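Local coordinates for type II restriction enzyme BsoBI (Geobacillus stearothermophilus, PDB 1DC1), which cuts double-stranded DNA as a homodimer at the degenerate sequence 5'-CYCGRG-3', cleaving after the first cytosine, at residues D[5-10]-D[294-299]; D[12-17]-D[287-292]; D[22-27]-D[283-288]; D[305-308]-D[312-315]. All coordinates share one frame; numbering follows the deposited sequence.

Overall arrangement
Helix 286-298 runs through three contacts: segment 5-10 packs near its end (interaction 1), 12-17 along its first turns (interaction 2), and helix 21-53 reaches the residues leading into it (interaction 3). The centres of interactions 1 and 2 are about 10 Å apart, those of 2 and 3 about 12 Å; 2 and 3 share S287, beside a DNA phosphate. Interaction 4, strand 303-306 against helix 310-321, is tied to the N-terminal arm, 5-17: S315 OG bonds N9 and H10, Q312 NE2 bonds D16 O, N306 ND2 bonds L17 O. In interactions 3 and 4 the side chains of A283 and L307 are each about 7 Å from that of K242, predicted magnesium site.

Interaction 1: D[5-10]-D[294-299]; sequences KPFENH and DQLQSG
F7 lays one face of its ring against L296, and this apolar pair carries most of the meeting between the N-terminal arm and the end of helix 286-298. The methylene CB of L296 sits 3.9 Å from the F7 ring centroid and only 6° off the ring normal, a CH-pi contact over the middle of the face. Beyond it, L296 CD1 lies 3.9 Å from F7 CD2, while the second methyl, CD2, reaches CG and CB of the phenylalanine, so the leucine fork follows the ring back to its root. With F7 CG placed between the backbone N and the carbonyl carbon (chi1 64°), the ring is delivered to the helix broadside. Its opposite face is taken by E8 CG, 3.7 Å above the ring plane and offset toward the rim.

A polar group meets the ring at its edge. Q297 bends at chi2 and brings NE2 to 3.6 Å from F7 CE2, close to the ring plane, with the amide almost perpendicular to the ring.

Hydrogen bonds serve each segment separately; none crosses. K5 N donates to E8 OE1 at 2.9 Å from above the carboxylate plane, and OE1 also accepts from Q4 N, which holds E8 beside the ring. H10 is held by S315 OG and S304 O. On the helix side, G299 takes positive phi and leads the chain out of the helix.

The arrangement is a terminal arm that lays a buried aromatic on the end of a helix, at the periphery of this PD-(D/E)XK-clan nuclease and away from its annotated sites.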
# COMPACT_ATOMS: atom_id res chain seq x y z
N LYS D 5 -15.43 -24.31 -19.51
CA LYS D 5 -14.13 -23.74 -19.13
C LYS D 5 -14.07 -23.87 -17.61
O LYS D 5 -15.12 -23.82 -16.94
CB LYS D 5 -14.03 -22.28 -19.50
CG LYS D 5 -13.59 -22.06 -20.91
CD LYS D 5 -12.13 -22.40 -21.10
CE LYS D 5 -11.64 -21.93 -22.46
NZ LYS D 5 -10.86 -22.99 -23.19
N PRO D 6 -12.85 -23.99 -17.06
CA PRO D 6 -12.76 -24.14 -15.61
C PRO D 6 -13.59 -23.12 -14.84
O PRO D 6 -14.47 -23.47 -14.03
CB PRO D 6 -11.26 -23.98 -15.33
CG PRO D 6 -10.70 -23.28 -16.58
CD PRO D 6 -11.50 -23.92 -17.66
N PHE D 7 -13.31 -21.86 -15.10
CA PHE D 7 -14.00 -20.79 -14.42
C PHE D 7 -15.51 -20.77 -14.64
O PHE D 7 -16.24 -20.22 -13.80
CB PHE D 7 -13.46 -19.48 -14.89
CG PHE D 7 -13.70 -19.23 -16.33
CD1 PHE D 7 -12.86 -19.80 -17.29
CD2 PHE D 7 -14.75 -18.39 -16.73
CE1 PHE D 7 -13.05 -19.52 -18.64
CE2 PHE D 7 -14.97 -18.08 -18.09
CZ PHE D 7 -14.12 -18.64 -19.05
N GLU D 8 -15.99 -21.35 -15.75
CA GLU D 8 -17.44 -21.35 -16.02
C GLU D 8 -18.20 -22.23 -15.04
O GLU D 8 -19.42 -22.14 -14.92
CB GLU D 8 -17.70 -21.85 -17.42
CG GLU D 8 -17.45 -20.81 -18.44
CD GLU D 8 -17.34 -21.41 -19.84
OE1 GLU D 8 -17.69 -22.60 -20.01
OE2 GLU D 8 -16.90 -20.69 -20.77
N ASN D 9 -17.48 -23.09 -14.33
CA ASN D 9 -18.13 -23.93 -13.36
C ASN D 9 -18.69 -23.11 -12.18
O ASN D 9 -19.71 -23.48 -11.59
CB ASN D 9 -17.18 -24.99 -12.81
CG ASN D 9 -17.89 -25.92 -11.85
OD1 ASN D 9 -18.77 -26.69 -12.25
ND2 ASN D 9 -17.54 -25.83 -10.57
N HIS D 10 -18.04 -22.02 -11.82
CA HIS D 10 -18.56 -21.22 -10.70
C HIS D 10 -18.84 -19.76 -11.05
O HIS D 10 -19.34 -19.02 -10.20
CB HIS D 10 -17.63 -21.28 -9.49
CG HIS D 10 -16.23 -20.81 -9.79
ND1 HIS D 10 -15.25 -21.66 -10.27
CD2 HIS D 10 -15.65 -19.59 -9.67
CE1 HIS D 10 -14.12 -20.99 -10.42
NE2 HIS D 10 -14.34 -19.73 -10.06
N ASP D 294 -12.83 -10.51 -18.94
CA ASP D 294 -12.30 -10.41 -20.29
C ASP D 294 -11.07 -11.31 -20.48
O ASP D 294 -10.90 -11.95 -21.52
CB ASP D 294 -11.90 -8.98 -20.60
CG ASP D 294 -13.11 -8.11 -20.83
OD1 ASP D 294 -14.21 -8.70 -20.90
OD2 ASP D 294 -12.95 -6.86 -20.92
N GLN D 295 -10.20 -11.33 -19.47
CA GLN D 295 -8.97 -12.16 -19.52
C GLN D 295 -9.29 -13.65 -19.47
O GLN D 295 -8.59 -14.46 -20.07
CB GLN D 295 -8.02 -11.77 -18.36
CG GLN D 295 -7.40 -10.41 -18.57
CD GLN D 295 -6.25 -10.15 -17.63
OE1 GLN D 295 -5.65 -11.08 -17.14
NE2 GLN D 295 -5.95 -8.88 -17.37
N LEU D 296 -10.33 -14.02 -18.72
CA LEU D 296 -10.73 -15.43 -18.69
C LEU D 296 -11.29 -15.80 -20.09
O LEU D 296 -10.99 -16.85 -20.62
CB LEU D 296 -11.81 -15.69 -17.62
CG LEU D 296 -11.36 -15.63 -16.15
CD1 LEU D 296 -12.61 -15.53 -15.26
CD2 LEU D 296 -10.45 -16.83 -15.74
N GLN D 297 -12.10 -14.92 -20.68
CA GLN D 297 -12.68 -15.16 -22.02
C GLN D 297 -11.58 -15.25 -23.09
O GLN D 297 -11.60 -16.08 -23.98
CB GLN D 297 -13.62 -14.01 -22.35
CG GLN D 297 -14.77 -14.03 -21.46
CD GLN D 297 -15.63 -15.23 -21.72
OE1 GLN D 297 -15.89 -15.55 -22.86
NE2 GLN D 297 -16.08 -15.89 -20.68
N SER D 298 -10.59 -14.39 -22.99
CA SER D 298 -9.50 -14.37 -23.97
C SER D 298 -8.47 -15.46 -23.72
O SER D 298 -7.58 -15.69 -24.53
CB SER D 298 -8.77 -13.02 -23.95
OG SER D 298 -7.82 -12.97 -22.89
N GLY D 299 -8.57 -16.12 -22.58
CA GLY D 299 -7.63 -17.15 -22.32
C GLY D 299 -6.36 -16.61 -21.69
O GLY D 299 -5.47 -17.37 -21.31

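Interaction 2: D[12-17]-D[287-292]; sequences KSVDDL and SMAEEI. With nucleotides of chain B.
V14 points both of its methyls at helix 286-298: CG1 rests on A289 and the start of E290, CG2 on the E290 carboxylate. CG1 lies 3.7 Å from A289 CB and is equally near the backbone N of E290, so it is pressed onto the helix surface; V14 was modelled in two conformers, and this holds for the one given. CG2 instead meets E290 OE1 at 3.6 Å. The glutamate starts out pointing away from the loop, but a bend at chi2 (-96°) folds it back, and its chain crosses V14 at about a right angle, with CG 3.9 Å from V14 CG1. Were E290 an alanine, the chain crossing V14 would be gone and CG2 would probably lose its cover, CG1 keeping only A289 and the helix backbone. Three residues on, L17 adds its CB, 4.1 Å from A289 CB, so the alanine methyl is shared by two loop residues.

The loop is shaped from within: K12 N donates to D16 OD2 at 2.7 Å, on the anti side of the carboxylate. On the helix, S287 in the conformer given brings CB to 3.2 Å from OP1 of DA4 of chain B, its OG bonds K209 of the second subunit, and E291 forms a salt bridge with R263 of that subunit.

No hydrogen bond joins loop to helix. D15, hydrogen-bonded to H286, and E290 carry like charges whose carboxylates, OD1 to OE2, are 6.1 Å apart and not in contact, so apolar packing, with no charge pairing, joins the two segments.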
# COMPACT_ATOMS: atom_id res chain seq x y z
N LYS D 12 -20.81 -17.30 -13.83
CA LYS D 12 -21.70 -17.22 -14.97
C LYS D 12 -21.76 -15.80 -15.53
O LYS D 12 -22.12 -15.59 -16.68
CB LYS D 12 -23.09 -17.71 -14.57
CG LYS D 12 -23.07 -18.84 -13.55
CD LYS D 12 -22.26 -20.07 -14.00
CE LYS D 12 -21.90 -20.97 -12.79
NZ LYS D 12 -21.80 -22.41 -13.15
N SER D 13 -21.41 -14.82 -14.71
CA SER D 13 -21.44 -13.43 -15.16
C SER D 13 -20.32 -12.66 -14.46
O SER D 13 -19.79 -13.10 -13.44
CB SER D 13 -22.81 -12.79 -14.86
OG SER D 13 -23.08 -12.72 -13.45
N VAL D 14 -19.98 -11.50 -15.04
CA VAL D 14 -18.92 -10.64 -14.51
C VAL D 14 -19.14 -10.34 -13.06
O VAL D 14 -18.21 -10.37 -12.27
CB VAL D 14 -18.86 -9.26 -15.18
CG1 VAL D 14 -18.03 -8.27 -14.35
CG2 VAL D 14 -18.24 -9.40 -16.55
N ASP D 15 -20.38 -10.05 -12.70
CA ASP D 15 -20.55 -9.68 -11.31
C ASP D 15 -20.63 -10.86 -10.32
O ASP D 15 -20.73 -10.66 -9.11
CB ASP D 15 -21.66 -8.58 -11.15
CG ASP D 15 -21.09 -7.09 -11.15
OD1 ASP D 15 -19.96 -6.83 -11.66
OD2 ASP D 15 -21.78 -6.19 -10.62
N ASP D 16 -20.49 -12.08 -10.82
CA ASP D 16 -20.40 -13.22 -9.94
C ASP D 16 -19.05 -13.03 -9.18
O ASP D 16 -18.87 -13.48 -8.06
CB ASP D 16 -20.39 -14.51 -10.75
CG ASP D 16 -21.81 -14.99 -11.11
OD1 ASP D 16 -22.79 -14.36 -10.68
OD2 ASP D 16 -21.95 -16.01 -11.81
N LEU D 17 -18.11 -12.33 -9.80
CA LEU D 17 -16.81 -12.09 -9.19
C LEU D 17 -16.79 -10.99 -8.10
O LEU D 17 -15.90 -10.95 -7.27
CB LEU D 17 -15.86 -11.67 -10.28
CG LEU D 17 -14.86 -12.63 -10.91
CD1 LEU D 17 -14.59 -13.94 -10.07
CD2 LEU D 17 -15.38 -12.84 -12.31
N SER D 287 -15.16 -2.74 -11.99
CA SER D 287 -14.23 -2.49 -13.10
C SER D 287 -13.21 -3.59 -13.27
O SER D 287 -13.05 -4.15 -14.40
CB SER D 287 -13.46 -1.22 -12.90
OG SER D 287 -12.59 -1.03 -13.98
N MET D 288 -12.50 -3.91 -12.17
CA MET D 288 -11.53 -5.01 -12.22
C MET D 288 -12.20 -6.39 -12.56
O MET D 288 -11.60 -7.23 -13.23
CB MET D 288 -10.74 -5.07 -10.91
CG MET D 288 -11.54 -5.36 -9.66
SD MET D 288 -10.43 -5.46 -8.25
CE MET D 288 -9.82 -7.12 -8.28
N ALA D 289 -13.43 -6.60 -12.10
CA ALA D 289 -14.17 -7.83 -12.40
C ALA D 289 -14.34 -7.93 -13.90
O ALA D 289 -14.21 -9.02 -14.46
CB ALA D 289 -15.55 -7.86 -11.70
N GLU D 290 -14.63 -6.81 -14.56
CA GLU D 290 -14.79 -6.80 -16.01
C GLU D 290 -13.48 -7.21 -16.68
O GLU D 290 -13.47 -7.99 -17.63
CB GLU D 290 -15.18 -5.42 -16.47
CG GLU D 290 -16.59 -5.04 -16.06
CD GLU D 290 -17.62 -5.31 -17.17
OE1 GLU D 290 -17.38 -6.19 -18.04
OE2 GLU D 290 -18.67 -4.64 -17.17
N GLU D 291 -12.38 -6.68 -16.18
CA GLU D 291 -11.09 -7.01 -16.78
C GLU D 291 -10.72 -8.49 -16.56
O GLU D 291 -10.14 -9.13 -17.45
CB GLU D 291 -10.01 -6.11 -16.19
CG GLU D 291 -10.10 -4.72 -16.74
CD GLU D 291 -9.08 -3.83 -16.11
OE1 GLU D 291 -8.59 -4.22 -15.03
OE2 GLU D 291 -8.78 -2.75 -16.68
N ILE D 292 -11.01 -9.02 -15.37
CA ILE D 292 -10.71 -10.44 -15.08
C ILE D 292 -11.55 -11.31 -16.01
O ILE D 292 -11.03 -12.24 -16.61
CB ILE D 292 -11.03 -10.82 -13.61
CG1 ILE D 292 -10.05 -10.10 -12.68
CG2 ILE D 292 -10.97 -12.39 -13.41
CD1 ILE D 292 -10.51 -10.01 -11.25
P DA B 4 -12.91 1.80 -10.50
OP1 DA B 4 -12.80 1.72 -11.98
OP2 DA B 4 -13.16 0.57 -9.69
O5' DA B 4 -11.58 2.51 -9.95
C5' DA B 4 -11.33 3.90 -10.23
C4' DA B 4 -10.28 4.47 -9.31
O4' DA B 4 -10.81 4.89 -8.03
C3' DA B 4 -9.13 3.51 -9.03
O3' DA B 4 -7.87 4.14 -9.14
C2' DA B 4 -9.29 3.23 -7.54
C1' DA B 4 -9.86 4.55 -7.07
N9 DA B 4 -10.51 4.53 -5.77
C8 DA B 4 -11.28 3.57 -5.23
N7 DA B 4 -11.60 3.78 -3.98
C5 DA B 4 -11.00 4.99 -3.69
C6 DA B 4 -10.91 5.74 -2.51
N6 DA B 4 -11.43 5.33 -1.36
N1 DA B 4 -10.26 6.93 -2.56
C2 DA B 4 -9.71 7.29 -3.70
N3 DA B 4 -9.69 6.66 -4.87
C4 DA B 4 -10.37 5.49 -4.79

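Interaction 3: D[22-27]-D[283-288]; sequences EEYRAG and AIEHSM. With nucleotides of chain B.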
# COMPACT_ATOMS: atom_id res chain seq x y z
N GLU D 22 -22.11 -7.29 2.38
CA GLU D 22 -22.02 -8.01 3.63
C GLU D 22 -20.68 -8.69 3.88
O GLU D 22 -20.22 -8.78 5.04
CB GLU D 22 -23.16 -9.02 3.72
CG GLU D 22 -24.49 -8.32 4.07
CD GLU D 22 -24.41 -7.39 5.32
OE1 GLU D 22 -23.60 -7.65 6.26
OE2 GLU D 22 -25.16 -6.38 5.37
N GLU D 23 -20.04 -9.15 2.80
CA GLU D 23 -18.75 -9.79 2.90
C GLU D 23 -17.70 -8.73 3.30
O GLU D 23 -16.78 -9.01 4.07
CB GLU D 23 -18.40 -10.47 1.58
CG GLU D 23 -18.73 -11.98 1.56
CD GLU D 23 -18.87 -12.65 2.98
OE1 GLU D 23 -17.82 -12.95 3.60
OE2 GLU D 23 -20.02 -12.86 3.46
N TYR D 24 -17.83 -7.53 2.76
CA TYR D 24 -16.92 -6.44 3.11
C TYR D 24 -17.07 -6.09 4.61
O TYR D 24 -16.07 -5.99 5.33
CB TYR D 24 -17.18 -5.18 2.24
CG TYR D 24 -16.50 -5.19 0.87
CD1 TYR D 24 -15.12 -5.48 0.74
CD2 TYR D 24 -17.21 -4.93 -0.30
CE1 TYR D 24 -14.47 -5.52 -0.50
CE2 TYR D 24 -16.54 -4.96 -1.57
CZ TYR D 24 -15.18 -5.26 -1.64
OH TYR D 24 -14.53 -5.28 -2.84
N ARG D 25 -18.30 -5.88 5.09
CA ARG D 25 -18.52 -5.58 6.49
C ARG D 25 -17.97 -6.72 7.37
O ARG D 25 -17.25 -6.48 8.37
CB ARG D 25 -20.01 -5.35 6.70
CG ARG D 25 -20.43 -5.22 8.12
CD ARG D 25 -21.91 -4.86 8.17
NE ARG D 25 -22.33 -4.97 9.57
CZ ARG D 25 -22.97 -6.01 10.08
NH1 ARG D 25 -23.27 -7.04 9.31
NH2 ARG D 25 -23.25 -6.07 11.39
N ALA D 26 -18.28 -7.97 7.00
CA ALA D 26 -17.76 -9.10 7.78
C ALA D 26 -16.22 -9.07 7.86
O ALA D 26 -15.67 -9.31 8.92
CB ALA D 26 -18.22 -10.42 7.15
N GLY D 27 -15.55 -8.78 6.74
CA GLY D 27 -14.09 -8.72 6.68
C GLY D 27 -13.52 -7.63 7.56
O GLY D 27 -12.57 -7.83 8.33
N ALA D 283 -11.31 -8.90 -2.24
CA ALA D 283 -11.91 -7.59 -2.58
C ALA D 283 -11.90 -7.42 -4.10
O ALA D 283 -10.86 -7.13 -4.70
CB ALA D 283 -11.12 -6.48 -1.93
N ILE D 284 -13.03 -7.66 -4.72
CA ILE D 284 -13.14 -7.56 -6.16
C ILE D 284 -14.28 -6.60 -6.49
O ILE D 284 -15.43 -6.84 -6.16
CB ILE D 284 -13.36 -8.99 -6.83
CG1 ILE D 284 -12.12 -9.87 -6.57
CG2 ILE D 284 -13.54 -8.86 -8.38
CD1 ILE D 284 -12.13 -11.29 -7.22
N GLU D 285 -13.91 -5.50 -7.13
CA GLU D 285 -14.82 -4.43 -7.54
C GLU D 285 -15.31 -4.58 -9.01
O GLU D 285 -14.76 -5.37 -9.77
CB GLU D 285 -14.09 -3.09 -7.27
CG GLU D 285 -13.88 -2.87 -5.74
CD GLU D 285 -15.23 -2.70 -5.05
OE1 GLU D 285 -15.80 -1.63 -5.23
OE2 GLU D 285 -15.74 -3.62 -4.39
N HIS D 286 -16.34 -3.85 -9.41
CA HIS D 286 -16.86 -4.02 -10.75
C HIS D 286 -15.90 -3.85 -11.94
O HIS D 286 -15.81 -4.73 -12.82
CB HIS D 286 -18.04 -3.11 -10.98
CG HIS D 286 -18.60 -3.29 -12.33
ND1 HIS D 286 -19.15 -4.49 -12.73
CD2 HIS D 286 -18.50 -2.54 -13.45
CE1 HIS D 286 -19.36 -4.47 -14.03
NE2 HIS D 286 -18.97 -3.30 -14.49
N SER D 287 -15.16 -2.74 -11.99
CA SER D 287 -14.23 -2.49 -13.10
C SER D 287 -13.21 -3.59 -13.27
O SER D 287 -13.05 -4.15 -14.40
CB SER D 287 -13.46 -1.22 -12.90
OG SER D 287 -12.59 -1.03 -13.98
N MET D 288 -12.50 -3.91 -12.17
CA MET D 288 -11.53 -5.01 -12.22
C MET D 288 -12.20 -6.39 -12.56
O MET D 288 -11.60 -7.23 -13.23
CB MET D 288 -10.74 -5.07 -10.91
CG MET D 288 -11.54 -5.36 -9.66
SD MET D 288 -10.43 -5.46 -8.25
CE MET D 288 -9.82 -7.12 -8.28
P DA B 4 -12.91 1.80 -10.50
OP1 DA B 4 -12.80 1.72 -11.98
OP2 DA B 4 -13.16 0.57 -9.69
O5' DA B 4 -11.58 2.51 -9.95
C5' DA B 4 -11.33 3.90 -10.23
C4' DA B 4 -10.28 4.47 -9.31
O4' DA B 4 -10.81 4.89 -8.03
C3' DA B 4 -9.13 3.51 -9.03
O3' DA B 4 -7.87 4.14 -9.14
C2' DA B 4 -9.29 3.23 -7.54
C1' DA B 4 -9.86 4.55 -7.07
N9 DA B 4 -10.51 4.53 -5.77
C8 DA B 4 -11.28 3.57 -5.23
N7 DA B 4 -11.60 3.78 -3.98
C5 DA B 4 -11.00 4.99 -3.69
C6 DA B 4 -10.91 5.74 -2.51
N6 DA B 4 -11.43 5.33 -1.36
N1 DA B 4 -10.26 6.93 -2.56
C2 DA B 4 -9.71 7.29 -3.70
N3 DA B 4 -9.69 6.66 -4.87
C4 DA B 4 -10.37 5.49 -4.79
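The link between strand 276-281 and helix 286-298, in the PD-(D/E)XK-clan nuclease fold, is met here by the long helix 21-53, with E285 at the N-cap position of the shorter helix. The predicted magnesium site is near: the A283 side chain is about 7 Å from that of K242. Y24 makes the link with its hydroxyl, which donates to E285 OE2 at 2.6 Å, reaching that oxygen on the anti side and 28° out of the carboxylate plane. The glutamate bends at chi2 (-66°) to receive it, and the ring and carboxylate planes stand 59° apart. A phenylalanine in place of Y24 would probably leave E285 OE2 without this donor and its carboxylate freer to swing.

F85 of the second subunit packs on Y24, and R25, one residue on, forms in the conformer given a salt bridge with D90 of that subunit, so this part of helix 21-53 also faces the dimer partner. I284 N, although 3.4 Å from Y24 OH, has a poor angle for a bond and is held by T19 instead. At the ring edge, in its plane, the A283 methyl CB sits 3.8 Å from Y24 CE1.

Interaction 4: D[305-308]-D[312-315]; sequences ANLT and QVGS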
# COMPACT_ATOMS: atom_id res chain seq x y z
N ALA D 305 -11.20 -16.68 -8.75
CA ALA D 305 -12.23 -16.90 -7.76
C ALA D 305 -12.24 -15.74 -6.76
O ALA D 305 -11.20 -15.13 -6.50
CB ALA D 305 -12.01 -18.22 -7.04
N ASN D 306 -13.42 -15.41 -6.25
CA ASN D 306 -13.52 -14.41 -5.21
C ASN D 306 -13.36 -15.25 -3.92
O ASN D 306 -14.18 -16.15 -3.63
CB ASN D 306 -14.87 -13.73 -5.20
CG ASN D 306 -14.95 -12.69 -4.14
OD1 ASN D 306 -14.73 -12.97 -2.95
ND2 ASN D 306 -15.22 -11.48 -4.55
N LEU D 307 -12.29 -14.96 -3.17
CA LEU D 307 -11.94 -15.67 -1.94
C LEU D 307 -13.03 -15.63 -0.85
O LEU D 307 -13.04 -16.50 0.02
CB LEU D 307 -10.57 -15.18 -1.41
CG LEU D 307 -9.89 -15.91 -0.22
CD1 LEU D 307 -9.37 -17.30 -0.61
CD2 LEU D 307 -8.72 -15.06 0.32
N THR D 308 -13.94 -14.67 -0.87
CA THR D 308 -14.98 -14.64 0.16
C THR D 308 -16.20 -15.51 -0.21
O THR D 308 -17.14 -15.64 0.58
CB THR D 308 -15.49 -13.20 0.43
OG1 THR D 308 -16.26 -12.75 -0.67
CG2 THR D 308 -14.30 -12.24 0.66
N GLN D 312 -16.94 -20.64 -5.06
CA GLN D 312 -15.94 -20.34 -6.09
C GLN D 312 -14.63 -20.90 -5.70
O GLN D 312 -13.94 -21.51 -6.50
CB GLN D 312 -15.79 -18.82 -6.32
CG GLN D 312 -17.08 -18.22 -6.82
CD GLN D 312 -16.99 -16.77 -7.28
OE1 GLN D 312 -15.91 -16.18 -7.35
NE2 GLN D 312 -18.16 -16.18 -7.57
N VAL D 313 -14.30 -20.71 -4.44
CA VAL D 313 -13.02 -21.21 -3.94
C VAL D 313 -12.98 -22.73 -4.07
O VAL D 313 -12.00 -23.29 -4.56
CB VAL D 313 -12.77 -20.77 -2.45
CG1 VAL D 313 -11.50 -21.41 -1.86
CG2 VAL D 313 -12.68 -19.24 -2.40
N GLY D 314 -14.07 -23.39 -3.67
CA GLY D 314 -14.13 -24.84 -3.74
C GLY D 314 -13.98 -25.38 -5.15
O GLY D 314 -13.23 -26.33 -5.39
N SER D 315 -14.71 -24.77 -6.08
CA SER D 315 -14.67 -25.16 -7.48
C SER D 315 -13.24 -24.96 -8.00
O SER D 315 -12.71 -25.83 -8.67
CB SER D 315 -15.69 -24.28 -8.25
OG SER D 315 -15.52 -24.34 -9.65
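This is a short-range, fully buried contact between the last strand of the mixed sheet, 303-306, and the helix that follows it, 310-321, and it combines one hydrogen bond with modest apolar packing. N306 N donates to Q312 OE1 at 2.8 Å, nearly straight at 163°, with the donor tilted 21° from the amide carbonyl plane. A305 and L307 bond by their backbones to the neighbouring strand and its end, so Q312 serves an N-H at the outer side of the strand. The glutamine stays extended beyond CG (chi2 -171°), which carries its amide to the N306 N-H. Its NE2 reaches D16 O, and both ends of the buried amide are therefore engaged.

At the base of the glutamine, the A305 and Q312 CB atoms lie 3.9 Å apart. V313 lies against the turn with one methyl: CG2 is 3.6 Å from N306 O and 4.2 Å from L307 CD1.

N306 also shapes the exit from the strand. Its OD1 accepts from T308 N at 2.8 Å, in the carbonyl plane, and from T308 OG1 at 2.8 Å, above that plane, while ND2 bonds L17 O and T19 OG1. Two donors on OD1 and two acceptors for ND2 fix the amide's rotation.

Together these make a strand-turn-helix unit, an Asx turn closing the strand and a glutamine from the helix clasping its edge, at the border of the nuclease sheet.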